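Local coordinates for YjbQ family protein (Aeropyrum pernix, PDB 2P6H) that is of unknown function, belongs to the YjbQ (UPF0047) family and assembles as a trimer of identical chains, at residues A[9-12]-A[13-17]; A[63-66]-A[67-71]; A[73-76]-A[77-80]. One frame throughout, in Å; residues are numbered along the deposited sequence.

Interaction 1: A[9-12]-A[13-17]. With SO4 (sulfate ion), chain D; SO4 (sulfate ion), chain E.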
# COMPACT_ATOMS: atom_id res chain seq x y z
N LYS A 9 18.32 -0.97 13.65
CA LYS A 9 18.37 -1.86 14.79
C LYS A 9 17.15 -1.64 15.65
O LYS A 9 16.95 -0.59 16.24
CB LYS A 9 19.64 -1.55 15.59
CG LYS A 9 19.98 -2.65 16.59
CD LYS A 9 19.95 -2.16 18.04
CE LYS A 9 20.87 -2.97 18.96
NZ LYS A 9 20.06 -3.68 19.95
N THR A 10 16.27 -2.64 15.72
CA THR A 10 15.08 -2.48 16.53
C THR A 10 15.34 -3.08 17.92
O THR A 10 16.16 -3.96 18.10
CB THR A 10 13.89 -3.16 15.81
OG1 THR A 10 14.06 -4.58 15.87
CG2 THR A 10 13.85 -2.73 14.34
N GLU A 11 14.63 -2.56 18.91
CA GLU A 11 14.87 -2.94 20.30
C GLU A 11 13.79 -3.78 20.98
O GLU A 11 14.07 -4.47 21.96
CB GLU A 11 15.12 -1.66 21.11
CG GLU A 11 16.03 -0.69 20.37
CD GLU A 11 15.58 0.75 20.46
OE1 GLU A 11 15.01 1.15 21.50
OE2 GLU A 11 15.80 1.50 19.48
N ARG A 12 12.57 -3.73 20.46
CA ARG A 12 11.39 -4.41 21.01
C ARG A 12 10.70 -5.32 19.98
O ARG A 12 10.88 -5.18 18.77
CB ARG A 12 10.41 -3.35 21.50
CG ARG A 12 10.65 -2.97 22.96
CD ARG A 12 9.72 -3.72 23.92
NE ARG A 12 9.39 -5.05 23.40
CZ ARG A 12 9.37 -6.07 24.27
NH1 ARG A 12 9.59 -5.85 25.56
NH2 ARG A 12 9.22 -7.32 23.82
N ARG A 13 9.84 -6.21 20.44
CA ARG A 13 9.07 -7.04 19.52
C ARG A 13 8.30 -6.17 18.54
O ARG A 13 8.36 -6.34 17.33
CB ARG A 13 8.11 -7.92 20.32
CG ARG A 13 7.43 -8.98 19.45
CD ARG A 13 6.38 -9.80 20.21
NE ARG A 13 6.12 -11.06 19.50
CZ ARG A 13 5.24 -11.92 20.05
NH1 ARG A 13 4.58 -11.60 21.15
NH2 ARG A 13 5.09 -13.14 19.52
N LEU A 14 7.55 -5.21 19.08
CA LEU A 14 6.78 -4.27 18.22
C LEU A 14 7.34 -2.91 18.50
O LEU A 14 7.46 -2.47 19.63
CB LEU A 14 5.20 -4.26 18.42
CG LEU A 14 4.54 -5.57 17.97
CD1 LEU A 14 4.68 -6.68 19.01
CD2 LEU A 14 3.05 -5.42 17.70
N GLN A 15 7.69 -2.20 17.43
CA GLN A 15 8.24 -0.87 17.61
C GLN A 15 8.18 -0.09 16.31
O GLN A 15 8.39 -0.63 15.23
CB GLN A 15 9.68 -0.99 18.12
CG GLN A 15 10.54 0.26 18.02
CD GLN A 15 11.95 0.06 18.57
OE1 GLN A 15 12.55 -1.00 18.40
NE2 GLN A 15 12.50 1.10 19.20
N VAL A 16 7.85 1.19 16.42
CA VAL A 16 7.79 2.07 15.26
C VAL A 16 8.96 3.03 15.37
O VAL A 16 9.15 3.64 16.42
CB VAL A 16 6.47 2.86 15.22
CG1 VAL A 16 6.50 3.86 14.08
CG2 VAL A 16 5.29 1.92 15.09
N LEU A 17 9.73 3.15 14.29
CA LEU A 17 10.90 4.03 14.27
C LEU A 17 10.83 5.01 13.11
O LEU A 17 10.46 4.63 12.00
CB LEU A 17 12.19 3.22 14.11
CG LEU A 17 12.46 2.10 15.12
CD1 LEU A 17 13.81 1.47 14.87
CD2 LEU A 17 12.41 2.69 16.51
S SO4 D . 5.83 -6.17 22.84
O1 SO4 D . 5.24 -5.06 23.63
O2 SO4 D . 6.83 -5.59 21.88
O3 SO4 D . 6.51 -7.14 23.77
O4 SO4 D . 4.76 -6.89 22.10
S SO4 E . 20.61 2.41 14.48
O1 SO4 E . 21.13 3.61 13.91
O2 SO4 E . 20.39 2.33 15.88
O3 SO4 E . 21.55 1.24 14.09
O4 SO4 E . 19.35 2.04 13.86
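The guanidinium of R12 carries an oxygen of the chain D sulfate, O3, over one face, 2.7 Å from NH2, while the backbone N and CB of R13 lie at its edge. Bends at chi2 and chi3 fold the arginine back so that its NE sits 3.2 Å from R13 N, a pairing of two donors that does not bond. The carboxylate of E11 and the amide of Q15 are turned nearly perpendicular, 85° apart, with E11 OE2 3.3 Å from Q15 NE2. The oxygen of that amide holds the turn between strands 2-9 and 15-18. Q15 CG is anti to the backbone N (chi1 164°) and the chain runs extended beyond it, which carries OE1 across the turn to E11 N. This bond is short, 2.6 Å from E11 N to Q15 OE1, nearly straight at 170°, and enters in the carbonyl plane. R12 N adds a weak bond of 3.4 Å to the same Q15 OE1. Beyond the amide, L17 CD1 rests 4.0 Å from K9 O, near the base of the turn. At the bend, L14 N donates to O2 of the same sulfate at 2.9 Å; L14 itself packs on V62 and I65 of helix 55-69, and R66 of that helix holds the same ion. One glutamine thus supplies an acceptor for two successive loop amides, one strongly and one weakly, and that sulfate, probably taken from the crystallisation liquor, marks a spot where a backbone N-H and two arginines would favour an anion.

Interaction 2: A[63-66]-A[67-71]. With SO4 (sulfate ion), chain D.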
# COMPACT_ATOMS: atom_id res chain seq x y z
N GLU A 63 -0.05 -0.58 19.47
CA GLU A 63 -1.21 -1.20 20.10
C GLU A 63 -2.29 -1.55 19.08
O GLU A 63 -2.96 -2.57 19.19
CB GLU A 63 -1.76 -0.25 21.16
CG GLU A 63 -3.04 -0.78 21.83
CD GLU A 63 -2.76 -2.05 22.62
OE1 GLU A 63 -1.59 -2.31 22.96
OE2 GLU A 63 -3.72 -2.76 22.92
N PHE A 64 -2.47 -0.70 18.08
CA PHE A 64 -3.45 -0.93 17.02
C PHE A 64 -3.11 -2.23 16.31
O PHE A 64 -3.95 -3.08 16.06
CB PHE A 64 -3.41 0.27 16.06
CG PHE A 64 -4.27 0.09 14.82
CD1 PHE A 64 -5.65 -0.04 14.93
CD2 PHE A 64 -3.68 0.16 13.56
CE1 PHE A 64 -6.43 -0.12 13.77
CE2 PHE A 64 -4.46 0.08 12.41
CZ PHE A 64 -5.84 -0.06 12.51
N ILE A 65 -1.81 -2.35 15.98
CA ILE A 65 -1.32 -3.54 15.30
C ILE A 65 -1.49 -4.79 16.19
O ILE A 65 -1.92 -5.84 15.76
CB ILE A 65 0.16 -3.30 14.91
CG1 ILE A 65 0.25 -2.36 13.70
CG2 ILE A 65 0.83 -4.63 14.52
CD1 ILE A 65 1.64 -1.74 13.55
N ARG A 66 -1.13 -4.64 17.48
CA ARG A 66 -1.27 -5.76 18.40
C ARG A 66 -2.70 -6.28 18.44
O ARG A 66 -2.96 -7.48 18.38
CB ARG A 66 -0.85 -5.28 19.80
CG ARG A 66 -0.58 -6.44 20.75
CD ARG A 66 -0.56 -5.99 22.21
NE ARG A 66 0.40 -4.90 22.40
CZ ARG A 66 1.70 -5.23 22.43
NH1 ARG A 66 2.07 -6.49 22.29
NH2 ARG A 66 2.62 -4.27 22.59
N GLU A 67 -3.66 -5.35 18.50
CA GLU A 67 -5.09 -5.67 18.53
C GLU A 67 -5.56 -6.45 17.29
O GLU A 67 -6.31 -7.41 17.37
CB GLU A 67 -5.87 -4.35 18.65
CG GLU A 67 -6.12 -3.95 20.11
CD GLU A 67 -6.55 -2.49 20.18
OE1 GLU A 67 -7.24 -2.04 19.26
OE2 GLU A 67 -6.19 -1.82 21.13
N LEU A 68 -5.12 -5.97 16.08
CA LEU A 68 -5.58 -6.63 14.86
C LEU A 68 -4.88 -7.91 14.57
O LEU A 68 -5.48 -8.91 14.18
CB LEU A 68 -5.15 -5.80 13.73
CG LEU A 68 -5.81 -4.41 13.74
CD1 LEU A 68 -5.46 -3.59 12.50
CD2 LEU A 68 -7.33 -4.47 13.81
N THR A 69 -3.56 -7.99 14.76
CA THR A 69 -2.79 -9.18 14.43
C THR A 69 -2.62 -10.28 15.48
O THR A 69 -2.22 -11.40 15.15
CB THR A 69 -1.42 -8.78 13.90
OG1 THR A 69 -0.64 -8.22 14.96
CG2 THR A 69 -1.57 -7.72 12.79
N LYS A 70 -2.92 -9.96 16.73
CA LYS A 70 -2.86 -10.92 17.87
C LYS A 70 -1.56 -11.73 17.97
O LYS A 70 -1.49 -12.89 17.59
CB LYS A 70 -3.97 -11.93 17.69
CG LYS A 70 -5.34 -11.30 17.72
CD LYS A 70 -6.37 -12.36 17.43
CE LYS A 70 -7.67 -11.77 16.86
NZ LYS A 70 -8.44 -12.83 16.21
N PRO A 71 -0.50 -11.13 18.53
CA PRO A 71 0.75 -11.88 18.68
C PRO A 71 0.46 -13.06 19.61
O PRO A 71 -0.14 -12.88 20.67
CB PRO A 71 1.70 -10.87 19.32
CG PRO A 71 1.12 -9.47 19.11
CD PRO A 71 -0.35 -9.77 19.08
S SO4 D . 5.83 -6.17 22.84
O1 SO4 D . 5.24 -5.06 23.63
O2 SO4 D . 6.83 -5.59 21.88
O3 SO4 D . 6.51 -7.14 23.77
O4 SO4 D . 4.76 -6.89 22.10
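I65 O takes two donors from T69, its OG1 at 2.8 Å and its backbone N at 2.9 Å, near the C-terminal end of helix 55-69. The amide approaches nearly along the C=O axis, whereas the hydroxyl comes from above the carbonyl plane; with chi1 at 69°, OG1 stands between the backbone N and carbonyl carbon of T69 and turns back over the preceding helical turn. The i to i+4 backbone bonds continue as far as K70 N, which reaches R66 O at 3.0 Å before K70 leaves helical geometry with positive phi. P71 then folds back across the aliphatic stem of R66, its CD 3.7 Å from R66 CG. Farther out, the R66 guanidinium offers its edge to the sulfate, with NH1 bonded to O4 and NH2 to O1. NE keeps a weak salt bridge with E63 OE1, so the group has anionic partners at two parts of its rim. The other E63 oxygen, OE2, lies 3.2 Å from E67 OE2, where two acceptors with probably like charges meet across carboxylate planes 67° apart. The salt bridge of E67 OE1 with K70 of the second subunit may ease the repulsion. K70 in turn pairs with E67 of the third subunit. On the apolar flank, L68 CD1 makes a CH-pi contact over the face of the F64 ring, 3.8 Å from its centroid and 22° off the ring normal.

Interaction 3: A[73-76]-A[77-80]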
# COMPACT_ATOMS: atom_id res chain seq x y z
N GLY A 73 -1.63 -15.30 19.09
CA GLY A 73 -3.01 -15.69 18.92
C GLY A 73 -3.16 -17.04 18.24
O GLY A 73 -2.15 -17.67 17.91
N PRO A 74 -4.39 -17.50 18.00
CA PRO A 74 -4.64 -18.79 17.36
C PRO A 74 -4.39 -18.79 15.86
O PRO A 74 -5.32 -18.76 15.06
CB PRO A 74 -6.11 -19.06 17.69
CG PRO A 74 -6.78 -17.75 17.82
CD PRO A 74 -5.67 -16.87 18.39
N TRP A 75 -3.11 -18.83 15.50
CA TRP A 75 -2.70 -18.84 14.10
C TRP A 75 -2.04 -20.18 13.81
O TRP A 75 -1.26 -20.69 14.61
CB TRP A 75 -1.69 -17.72 13.83
CG TRP A 75 -2.23 -16.36 14.12
CD1 TRP A 75 -1.76 -15.46 15.05
CD2 TRP A 75 -3.35 -15.73 13.49
NE1 TRP A 75 -2.53 -14.32 15.03
CE2 TRP A 75 -3.51 -14.46 14.08
CE3 TRP A 75 -4.24 -16.13 12.49
CZ2 TRP A 75 -4.53 -13.58 13.70
CZ3 TRP A 75 -5.25 -15.26 12.10
CH2 TRP A 75 -5.38 -14.00 12.71
N LYS A 76 -2.37 -20.76 12.66
CA LYS A 76 -1.80 -22.06 12.30
C LYS A 76 -0.29 -21.98 12.02
O LYS A 76 0.44 -22.95 12.14
CB LYS A 76 -2.52 -22.57 11.05
CG LYS A 76 -3.95 -23.01 11.35
CD LYS A 76 -4.73 -23.34 10.08
CE LYS A 76 -5.79 -24.42 10.31
NZ LYS A 76 -6.95 -24.17 9.46
N HIS A 77 0.19 -20.79 11.66
CA HIS A 77 1.62 -20.59 11.43
C HIS A 77 2.36 -20.86 12.75
O HIS A 77 3.57 -21.09 12.74
CB HIS A 77 1.90 -19.16 10.96
CG HIS A 77 3.33 -18.90 10.59
ND1 HIS A 77 3.98 -19.57 9.57
CD2 HIS A 77 4.23 -18.02 11.08
CE1 HIS A 77 5.21 -19.12 9.46
NE2 HIS A 77 5.39 -18.17 10.37
N ASN A 78 1.63 -20.85 13.87
CA ASN A 78 2.24 -21.12 15.23
C ASN A 78 2.89 -22.47 15.29
O ASN A 78 3.77 -22.72 16.10
CB ASN A 78 1.24 -21.12 16.41
CG ASN A 78 0.75 -19.72 16.65
OD1 ASN A 78 1.07 -18.79 15.92
ND2 ASN A 78 -0.03 -19.57 17.73
N LEU A 79 2.45 -23.40 14.46
CA LEU A 79 3.07 -24.73 14.47
C LEU A 79 4.50 -24.60 13.95
O LEU A 79 5.40 -25.34 14.36
CB LEU A 79 2.23 -25.66 13.58
CG LEU A 79 2.76 -27.08 13.38
CD1 LEU A 79 1.60 -28.04 13.08
CD2 LEU A 79 3.75 -27.15 12.21
N VAL A 80 4.68 -23.62 13.04
CA VAL A 80 5.98 -23.40 12.36
C VAL A 80 6.89 -22.37 13.08
O VAL A 80 8.09 -22.56 13.23
CB VAL A 80 5.69 -22.98 10.90
CG1 VAL A 80 6.98 -22.54 10.20
CG2 VAL A 80 5.09 -24.15 10.12
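In the loop between helices 55-69 and 84-93, the side-chain amide of N78 reaches back to the carbonyl of G73. N78 ND2 donates to G73 O at 2.9 Å, bent to 139° at the hydrogen but arriving nearly in line with the C=O bond, and the acceptor lies 26° out of the amide plane. CG of N78 is set beside its own backbone N (chi1 -70°), a torsion that carries the amide back toward G73. G73 O already accepts W75 N at 2.8 Å, the bond of an inverse gamma turn centred on P74, so this one oxygen ties the proline turn to the asparagine. The other end of the amide, N78 OD1, sits at the edge of the W75 indole, near its plane, and is 3.6 Å from W75 CB. The indole leads away from 77-80 and is buried against A84 and L88 of helix 84-93, its NE1 bonded to T69 O and K70 O at the end of helix 55-69. From H77 to V80 the backbone has helical angles without the regular bonding of a helix. L79 N donates to K76 O at 3.1 Å, and V80 N to H77 O at 2.8 Å. Several polar groups of the loop bond to the third subunit: K76 NZ forms a salt bridge with E59 of that subunit, and H77 ND1 bonds to its E54.

Interactions 1 and 2 meet directly: R13 NH1 lies 3.5 Å from P71 CB, and both contacts touch the same sulfate, so the 9-17 turn leans on the end of helix 55-69. Interaction 3 follows that helix and joins it through W75. All three are partly buried, but their centres lie about 11, 17 and 25 Å from the chain centre, so interaction 3 is the most peripheral, though partly covered by the third subunit. The first relies on a side-chain acceptor for loop amides, the second on regular helical bonds with apolar and charged flanks, the third on a side-chain amide bonded to a backbone carbonyl, beside irregular turns. Only interactions 2 and 3 also engage neighbouring subunits.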